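Local coordinates for putative cell surface protein, similar to internalin proteins (Listeria monocytogenes EGD-e, PDB 5KZS), which is of unknown function but is a putative cell surface protein of the internalin family, built on leucine-rich repeats, at residues Thr306-Phe320 / Gln328-Asn340. Sequence-based numbering, arbitrary orientation.
Sequences TSELSPGVYNFNVQF and QEGCVYDWVLTVN
F316 and W335 are a hydrogen-bonded pair in the C-terminal antiparallel beta hairpin, strands 312-320 and 331-339. The hairpin belongs to the mixed sheet that follows the leucine-rich repeats, consistent with the Ig-like domain that caps internalins. Ten backbone hydrogen bonds join the strands, two at each hydrogen-bonded pair from G312-V339 to F320-C331. Strand 243-252 continues the sheet beside 331-339, and strand 279-283 beside 312-320.

F316 can be followed outward. Its CB sits over the centre of the W335 six-membered ring, 3.7 Å from the centroid, a CH-pi contact. CG passes CZ2 of W335. CD1 meets CB of L337, and CE1 reaches L337 CD2 at 3.8 Å. The F316 and W335 rings are nearly parallel, at 23°, but slid apart with little overlap. W335 CG lies between its backbone N and carbonyl carbon (chi1 73°), which turns the indole across to strand 312-320. There CH2 touches V318 CG2 at 4.1 Å. I260 of strand 258-261 packs on both W335 and V318, and both are buried.

The same face continues to both ends. L337 CD2 meets T306 CG2 tip to tip, and Y314 CD2 touches V339 CG2. The Y314 hydroxyl hydrogen-bonds S310 O at 2.7 Å. On the other face, Q319 NE2 donates to N317 OD1. At the far end C331 CB lies over the F320 ring, 3.5 Å from its centroid, with SG oblique, 4.2 Å from that centroid.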
ATOM      1  N   THR A 306     -25.420  -8.227 -30.142  1.00 83.11           N
ATOM      2  CA  THR A 306     -26.506  -7.298 -29.796  1.00 83.30           C
ATOM      3  C   THR A 306     -27.561  -7.152 -30.890  1.00 83.85           C
ATOM      4  O   THR A 306     -28.397  -6.251 -30.807  1.00 84.22           O
ATOM      5  CB  THR A 306     -25.948  -5.891 -29.455  1.00 83.79           C
ATOM      6  OG1 THR A 306     -25.111  -5.410 -30.522  1.00 83.60           O
ATOM      7  CG2 THR A 306     -25.150  -5.944 -28.169  1.00 83.10           C
ATOM      8  N   SER A 307     -27.556  -8.048 -31.881  1.00 83.86           N
ATOM      9  CA  SER A 307     -28.374  -7.869 -33.081  1.00 86.12           C
ATOM     10  C   SER A 307     -29.876  -8.130 -32.930  1.00 88.48           C
ATOM     11  O   SER A 307     -30.626  -7.836 -33.850  1.00 91.55           O
ATOM     12  CB  SER A 307     -27.824  -8.721 -34.236  1.00 85.82           C
ATOM     13  OG  SER A 307     -27.982 -10.105 -34.010  1.00 85.13           O
ATOM     14  N   GLU A 308     -30.325  -8.675 -31.802  1.00 90.72           N
ATOM     15  CA  GLU A 308     -31.749  -8.975 -31.618  1.00 94.35           C
ATOM     16  C   GLU A 308     -32.501  -7.915 -30.813  1.00 94.57           C
ATOM     17  O   GLU A 308     -33.701  -8.037 -30.599  1.00 97.64           O
ATOM     18  CB  GLU A 308     -31.914 -10.357 -30.971  1.00 97.51           C
ATOM     19  CG  GLU A 308     -31.573 -11.509 -31.907  1.00100.79           C
ATOM     20  CD  GLU A 308     -30.890 -12.674 -31.196  1.00103.53           C
ATOM     21  OE1 GLU A 308     -31.583 -13.475 -30.525  1.00102.82           O
ATOM     22  OE2 GLU A 308     -29.649 -12.794 -31.323  1.00106.26           O
ATOM     23  N   LEU A 309     -31.817  -6.853 -30.409  1.00 95.33           N
ATOM     24  CA  LEU A 309     -32.381  -5.891 -29.460  1.00 97.62           C
ATOM     25  C   LEU A 309     -33.243  -4.825 -30.144  1.00 98.39           C
ATOM     26  O   LEU A 309     -32.853  -4.280 -31.190  1.00 95.33           O
ATOM     27  CB  LEU A 309     -31.252  -5.187 -28.696  1.00 98.08           C
ATOM     28  CG  LEU A 309     -30.211  -6.064 -28.005  1.00 96.09           C
ATOM     29  CD1 LEU A 309     -29.023  -5.212 -27.587  1.00 96.25           C
ATOM     30  CD2 LEU A 309     -30.836  -6.776 -26.817  1.00 96.00           C
ATOM     31  N   SER A 310     -34.392  -4.511 -29.534  1.00 99.99           N
ATOM     32  CA  SER A 310     -35.224  -3.369 -29.962  1.00102.15           C
ATOM     33  C   SER A 310     -34.562  -2.038 -29.571  1.00102.84           C
ATOM     34  O   SER A 310     -33.684  -2.021 -28.702  1.00100.45           O
ATOM     35  CB  SER A 310     -36.662  -3.457 -29.404  1.00103.57           C
ATOM     36  OG  SER A 310     -36.812  -4.487 -28.440  1.00103.28           O
ATOM     37  N   PRO A 311     -34.966  -0.921 -30.220  1.00106.06           N
ATOM     38  CA  PRO A 311     -34.379   0.378 -29.893  1.00105.81           C
ATOM     39  C   PRO A 311     -34.514   0.717 -28.420  1.00105.29           C
ATOM     40  O   PRO A 311     -35.580   0.505 -27.834  1.00105.75           O
ATOM     41  CB  PRO A 311     -35.195   1.357 -30.740  1.00108.38           C
ATOM     42  CG  PRO A 311     -35.624   0.552 -31.910  1.00108.69           C
ATOM     43  CD  PRO A 311     -35.919  -0.805 -31.341  1.00108.15           C
ATOM     44  N   GLY A 312     -33.430   1.216 -27.836  1.00103.56           N
ATOM     45  CA  GLY A 312     -33.414   1.569 -26.426  1.00104.48           C
ATOM     46  C   GLY A 312     -32.038   1.856 -25.865  1.00103.57           C
ATOM     47  O   GLY A 312     -31.037   1.898 -26.595  1.00101.11           O
ATOM     48  N   VAL A 313     -32.012   2.048 -24.549  1.00104.12           N
ATOM     49  CA  VAL A 313     -30.815   2.409 -23.807  1.00102.29           C
ATOM     50  C   VAL A 313     -30.510   1.247 -22.869  1.00100.45           C
ATOM     51  O   VAL A 313     -31.318   0.914 -22.003  1.00102.29           O
ATOM     52  CB  VAL A 313     -31.048   3.732 -23.051  1.00104.44           C
ATOM     53  CG1 VAL A 313     -29.965   3.984 -22.004  1.00104.67           C
ATOM     54  CG2 VAL A 313     -31.139   4.886 -24.053  1.00104.77           C
ATOM     55  N   TYR A 314     -29.340   0.639 -23.057  1.00 97.28           N
ATOM     56  CA  TYR A 314     -28.986  -0.614 -22.402  1.00 95.53           C
ATOM     57  C   TYR A 314     -27.725  -0.490 -21.547  1.00 93.80           C
ATOM     58  O   TYR A 314     -26.658  -0.149 -22.062  1.00 92.25           O
ATOM     59  CB  TYR A 314     -28.754  -1.679 -23.471  1.00 95.29           C
ATOM     60  CG  TYR A 314     -30.002  -2.093 -24.215  1.00 98.16           C
ATOM     61  CD1 TYR A 314     -30.915  -2.985 -23.643  1.00100.02           C
ATOM     62  CD2 TYR A 314     -30.270  -1.612 -25.498  1.00 99.59           C
ATOM     63  CE1 TYR A 314     -32.062  -3.378 -24.327  1.00101.22           C
ATOM     64  CE2 TYR A 314     -31.412  -2.005 -26.190  1.00100.78           C
ATOM     65  CZ  TYR A 314     -32.303  -2.886 -25.604  1.00100.60           C
ATOM     66  OH  TYR A 314     -33.427  -3.274 -26.285  1.00100.37           O
ATOM     67  N   ASN A 315     -27.843  -0.789 -20.254  1.00 93.08           N
ATOM     68  CA  ASN A 315     -26.678  -0.829 -19.364  1.00 91.39           C
ATOM     69  C   ASN A 315     -25.980  -2.168 -19.527  1.00 88.47           C
ATOM     70  O   ASN A 315     -26.419  -3.175 -18.970  1.00 89.08           O
ATOM     71  CB  ASN A 315     -27.090  -0.623 -17.909  1.00 93.14           C
ATOM     72  CG  ASN A 315     -27.682   0.747 -17.664  1.00 96.71           C
ATOM     73  OD1 ASN A 315     -27.147   1.753 -18.123  1.00 98.91           O
ATOM     74  ND2 ASN A 315     -28.790   0.795 -16.936  1.00 99.72           N
ATOM     75  N   PHE A 316     -24.897  -2.181 -20.298  1.00 86.50           N
ATOM     76  CA  PHE A 316     -24.165  -3.420 -20.580  1.00 84.64           C
ATOM     77  C   PHE A 316     -23.035  -3.653 -19.602  1.00 83.91           C
ATOM     78  O   PHE A 316     -22.583  -2.722 -18.922  1.00 84.93           O
ATOM     79  CB  PHE A 316     -23.621  -3.431 -22.016  1.00 84.03           C
ATOM     80  CG  PHE A 316     -24.534  -4.119 -22.994  1.00 85.28           C
ATOM     81  CD1 PHE A 316     -25.613  -3.441 -23.561  1.00 86.56           C
ATOM     82  CD2 PHE A 316     -24.334  -5.458 -23.327  1.00 84.19           C
ATOM     83  CE1 PHE A 316     -26.466  -4.081 -24.446  1.00 87.50           C
ATOM     84  CE2 PHE A 316     -25.180  -6.099 -24.210  1.00 84.50           C
ATOM     85  CZ  PHE A 316     -26.247  -5.411 -24.771  1.00 86.83           C
ATOM     86  N   ASN A 317     -22.620  -4.915 -19.512  1.00 82.08           N
ATOM     87  CA  ASN A 317     -21.324  -5.267 -18.953  1.00 81.37           C
ATOM     88  C   ASN A 317     -20.751  -6.541 -19.534  1.00 80.39           C
ATOM     89  O   ASN A 317     -21.459  -7.392 -20.044  1.00 80.71           O
ATOM     90  CB  ASN A 317     -21.355  -5.385 -17.420  1.00 81.92           C
ATOM     91  CG  ASN A 317     -22.107  -6.612 -16.928  1.00 81.62           C
ATOM     92  OD1 ASN A 317     -21.510  -7.654 -16.627  1.00 78.36           O
ATOM     93  ND2 ASN A 317     -23.426  -6.490 -16.839  1.00 82.87           N
ATOM     94  N   VAL A 318     -19.443  -6.651 -19.411  1.00 82.12           N
ATOM     95  CA  VAL A 318     -18.709  -7.863 -19.691  1.00 83.03           C
ATOM     96  C   VAL A 318     -18.205  -8.317 -18.315  1.00 82.24           C
ATOM     97  O   VAL A 318     -17.937  -7.487 -17.461  1.00 83.11           O
ATOM     98  CB  VAL A 318     -17.580  -7.552 -20.715  1.00 85.11           C
ATOM     99  CG1 VAL A 318     -16.285  -8.312 -20.438  1.00 86.99           C
ATOM    100  CG2 VAL A 318     -18.074  -7.812 -22.129  1.00 83.85           C
ATOM    101  N   GLN A 319     -18.131  -9.630 -18.102  1.00 80.94           N
ATOM    102  CA  GLN A 319     -17.574 -10.228 -16.889  1.00 77.75           C
ATOM    103  C   GLN A 319     -16.650 -11.371 -17.267  1.00 76.68           C
ATOM    104  O   GLN A 319     -16.973 -12.164 -18.139  1.00 74.84           O
ATOM    105  CB  GLN A 319     -18.679 -10.786 -16.010  1.00 78.88           C
ATOM    106  CG  GLN A 319     -19.307  -9.778 -15.082  1.00 80.18           C
ATOM    107  CD  GLN A 319     -20.480 -10.360 -14.307  1.00 82.17           C
ATOM    108  OE1 GLN A 319     -20.391 -11.462 -13.753  1.00 83.01           O
ATOM    109  NE2 GLN A 319     -21.589  -9.626 -14.269  1.00 82.87           N
ATOM    110  N   PHE A 320     -15.509 -11.467 -16.605  1.00 77.05           N
ATOM    111  CA  PHE A 320     -14.617 -12.595 -16.816  1.00 79.64           C
ATOM    112  C   PHE A 320     -13.761 -12.863 -15.581  1.00 82.78           C
ATOM    113  O   PHE A 320     -13.877 -12.170 -14.562  1.00 85.27           O
ATOM    114  CB  PHE A 320     -13.774 -12.413 -18.087  1.00 78.89           C
ATOM    115  CG  PHE A 320     -12.775 -11.289 -18.016  1.00 79.87           C
ATOM    116  CD1 PHE A 320     -11.481 -11.515 -17.551  1.00 78.97           C
ATOM    117  CD2 PHE A 320     -13.115 -10.005 -18.460  1.00 80.18           C
ATOM    118  CE1 PHE A 320     -10.553 -10.485 -17.502  1.00 79.66           C
ATOM    119  CE2 PHE A 320     -12.189  -8.975 -18.417  1.00 80.63           C
ATOM    120  CZ  PHE A 320     -10.905  -9.216 -17.934  1.00 80.54           C
ATOM    121  N   GLN A 328     -13.915 -13.390  -5.950  1.00 97.83           N
ATOM    122  CA  GLN A 328     -14.718 -12.520  -5.039  1.00 98.86           C
ATOM    123  C   GLN A 328     -15.422 -11.368  -5.783  1.00 96.05           C
ATOM    124  O   GLN A 328     -16.569 -11.049  -5.481  1.00 96.91           O
ATOM    125  CB  GLN A 328     -13.904 -12.003  -3.818  1.00100.63           C
ATOM    126  CG  GLN A 328     -14.721 -11.502  -2.621  1.00104.91           C
ATOM    127  CD  GLN A 328     -14.089 -11.765  -1.232  1.00107.89           C
ATOM    128  OE1 GLN A 328     -14.664 -11.379  -0.214  1.00110.71           O
ATOM    129  NE2 GLN A 328     -12.933 -12.432  -1.185  1.00106.82           N
ATOM    130  N   GLU A 329     -14.729 -10.742  -6.732  1.00 92.76           N
ATOM    131  CA  GLU A 329     -15.338  -9.752  -7.658  1.00 89.71           C
ATOM    132  C   GLU A 329     -15.295 -10.206  -9.119  1.00 84.52           C
ATOM    133  O   GLU A 329     -16.226  -9.925  -9.877  1.00 81.05           O
ATOM    134  CB  GLU A 329     -14.639  -8.381  -7.553  1.00 89.54           C
ATOM    135  CG  GLU A 329     -15.449  -7.212  -8.117  1.00 89.91           C
ATOM    136  CD  GLU A 329     -14.636  -5.948  -8.408  1.00 91.16           C
ATOM    137  OE1 GLU A 329     -13.402  -6.016  -8.649  1.00 89.47           O
ATOM    138  OE2 GLU A 329     -15.256  -4.861  -8.415  1.00 92.30           O
ATOM    139  N   GLY A 330     -14.208 -10.874  -9.515  1.00 81.76           N
ATOM    140  CA  GLY A 330     -13.944 -11.165 -10.914  1.00 81.42           C
ATOM    141  C   GLY A 330     -13.518  -9.875 -11.578  1.00 82.78           C
ATOM    142  O   GLY A 330     -13.199  -8.904 -10.882  1.00 88.48           O
ATOM    143  N   CYS A 331     -13.513  -9.854 -12.911  1.00 79.80           N
ATOM    144  CA  CYS A 331     -13.227  -8.639 -13.682  1.00 77.38           C
ATOM    145  C   CYS A 331     -14.536  -8.154 -14.302  1.00 75.06           C
ATOM    146  O   CYS A 331     -15.272  -8.956 -14.826  1.00 76.19           O
ATOM    147  CB  CYS A 331     -12.180  -8.931 -14.758  1.00 77.62           C
ATOM    148  SG  CYS A 331     -10.556  -9.395 -14.091  1.00 77.43           S
ATOM    149  N   VAL A 332     -14.846  -6.867 -14.198  1.00 73.22           N
ATOM    150  CA  VAL A 332     -16.097  -6.314 -14.737  1.00 73.02           C
ATOM    151  C   VAL A 332     -15.813  -5.021 -15.512  1.00 73.59           C
ATOM    152  O   VAL A 332     -14.990  -4.216 -15.098  1.00 76.30           O
ATOM    153  CB  VAL A 332     -17.122  -5.949 -13.632  1.00 73.07           C
ATOM    154  CG1 VAL A 332     -18.542  -6.217 -14.105  1.00 71.23           C
ATOM    155  CG2 VAL A 332     -16.835  -6.680 -12.339  1.00 74.99           C
ATOM    156  N   TYR A 333     -16.484  -4.819 -16.637  1.00 72.62           N
ATOM    157  CA  TYR A 333     -16.381  -3.563 -17.366  1.00 73.38           C
ATOM    158  C   TYR A 333     -17.765  -3.212 -17.863  1.00 75.74           C
ATOM    159  O   TYR A 333     -18.411  -4.039 -18.495  1.00 75.74           O
ATOM    160  CB  TYR A 333     -15.350  -3.674 -18.492  1.00 72.50           C
ATOM    161  CG  TYR A 333     -13.973  -3.853 -17.927  1.00 72.29           C
ATOM    162  CD1 TYR A 333     -13.207  -2.756 -17.564  1.00 73.26           C
ATOM    163  CD2 TYR A 333     -13.466  -5.128 -17.664  1.00 70.98           C
ATOM    164  CE1 TYR A 333     -11.949  -2.919 -16.985  1.00 74.87           C
ATOM    165  CE2 TYR A 333     -12.215  -5.303 -17.093  1.00 70.89           C
ATOM    166  CZ  TYR A 333     -11.452  -4.199 -16.747  1.00 72.70           C
ATOM    167  OH  TYR A 333     -10.197  -4.361 -16.178  1.00 68.88           O
ATOM    168  N   ASP A 334     -18.231  -2.013 -17.521  1.00 79.50           N
ATOM    169  CA  ASP A 334     -19.572  -1.542 -17.882  1.00 83.62           C
ATOM    170  C   ASP A 334     -19.558  -0.461 -18.978  1.00 86.16           C
ATOM    171  O   ASP A 334     -18.552   0.233 -19.187  1.00 88.22           O
ATOM    172  CB  ASP A 334     -20.277  -0.969 -16.647  1.00 86.11           C
ATOM    173  CG  ASP A 334     -20.264  -1.919 -15.463  1.00 86.84           C
ATOM    174  OD1 ASP A 334     -19.950  -3.113 -15.631  1.00 88.08           O
ATOM    175  OD2 ASP A 334     -20.575  -1.461 -14.349  1.00 89.58           O
ATOM    176  N   TRP A 335     -20.680  -0.334 -19.683  1.00 85.73           N
ATOM    177  CA  TRP A 335     -20.919   0.812 -20.559  1.00 86.22           C
ATOM    178  C   TRP A 335     -22.389   0.886 -20.945  1.00 85.51           C
ATOM    179  O   TRP A 335     -23.112  -0.106 -20.851  1.00 82.70           O
ATOM    180  CB  TRP A 335     -20.038   0.764 -21.814  1.00 85.67           C
ATOM    181  CG  TRP A 335     -20.438  -0.256 -22.807  1.00 84.94           C
ATOM    182  CD1 TRP A 335     -21.152  -0.045 -23.948  1.00 86.31           C
ATOM    183  CD2 TRP A 335     -20.148  -1.651 -22.766  1.00 85.04           C
ATOM    184  NE1 TRP A 335     -21.328  -1.222 -24.622  1.00 84.89           N
ATOM    185  CE2 TRP A 335     -20.721  -2.229 -23.917  1.00 84.79           C
ATOM    186  CE3 TRP A 335     -19.464  -2.477 -21.865  1.00 85.69           C
ATOM    187  CZ2 TRP A 335     -20.628  -3.602 -24.198  1.00 84.75           C
ATOM    188  CZ3 TRP A 335     -19.379  -3.854 -22.143  1.00 85.83           C
ATOM    189  CH2 TRP A 335     -19.958  -4.395 -23.302  1.00 83.98           C
ATOM    190  N   VAL A 336     -22.815   2.076 -21.359  1.00 86.98           N
ATOM    191  CA  VAL A 336     -24.161   2.299 -21.865  1.00 88.90           C
ATOM    192  C   VAL A 336     -24.116   2.148 -23.384  1.00 88.20           C
ATOM    193  O   VAL A 336     -23.285   2.776 -24.038  1.00 90.68           O
ATOM    194  CB  VAL A 336     -24.690   3.702 -21.486  1.00 91.86           C
ATOM    195  CG1 VAL A 336     -26.030   3.994 -22.171  1.00 93.97           C
ATOM    196  CG2 VAL A 336     -24.815   3.836 -19.974  1.00 91.76           C
ATOM    197  N   LEU A 337     -25.007   1.314 -23.920  1.00 86.93           N
ATOM    198  CA  LEU A 337     -25.190   1.135 -25.371  1.00 87.57           C
ATOM    199  C   LEU A 337     -26.573   1.619 -25.816  1.00 87.99           C
ATOM    200  O   LEU A 337     -27.597   1.062 -25.395  1.00 86.00           O
ATOM    201  CB  LEU A 337     -25.048  -0.338 -25.749  1.00 86.59           C
ATOM    202  CG  LEU A 337     -25.034  -0.678 -27.241  1.00 85.53           C
ATOM    203  CD1 LEU A 337     -23.745  -0.182 -27.879  1.00 85.77           C
ATOM    204  CD2 LEU A 337     -25.184  -2.176 -27.435  1.00 84.66           C
ATOM    205  N   THR A 338     -26.592   2.646 -26.666  1.00 88.45           N
ATOM    206  CA  THR A 338     -27.832   3.163 -27.229  1.00 91.10           C
ATOM    207  C   THR A 338     -28.079   2.506 -28.586  1.00 91.93           C
ATOM    208  O   THR A 338     -27.205   2.509 -29.456  1.00 90.54           O
ATOM    209  CB  THR A 338     -27.779   4.692 -27.350  1.00 93.23           C
ATOM    210  OG1 THR A 338     -27.635   5.248 -26.036  1.00 95.02           O
ATOM    211  CG2 THR A 338     -29.045   5.252 -28.011  1.00 94.38           C
ATOM    212  N   VAL A 339     -29.263   1.915 -28.740  1.00 93.75           N
ATOM    213  CA  VAL A 339     -29.690   1.309 -29.993  1.00 94.39           C
ATOM    214  C   VAL A 339     -30.804   2.180 -30.565  1.00 98.52           C
ATOM    215  O   VAL A 339     -31.789   2.461 -29.878  1.00 97.41           O
ATOM    216  CB  VAL A 339     -30.181  -0.136 -29.774  1.00 94.01           C
ATOM    217  CG1 VAL A 339     -30.677  -0.754 -31.078  1.00 94.73           C
ATOM    218  CG2 VAL A 339     -29.062  -0.986 -29.173  1.00 92.01           C
ATOM    219  N   ASN A 340     -30.625   2.612 -31.814  1.00104.12           N
ATOM    220  CA  ASN A 340     -31.638   3.381 -32.563  1.00109.83           C
ATOM    221  C   ASN A 340     -31.820   2.819 -33.978  1.00110.71           C
ATOM    222  O   ASN A 340     -31.210   1.822 -34.369  1.00109.93           O
ATOM    223  CB  ASN A 340     -31.296   4.885 -32.609  1.00112.91           C
ATOM    224  CG  ASN A 340     -29.813   5.155 -32.818  1.00113.89           C
ATOM    225  OD1 ASN A 340     -29.136   5.636 -31.909  1.00114.58           O
ATOM    226  ND2 ASN A 340     -29.300   4.835 -34.006  1.00113.33           N
ATOM    227  OXT ASN A 340     -32.603   3.344 -34.765  1.00113.61           O
TER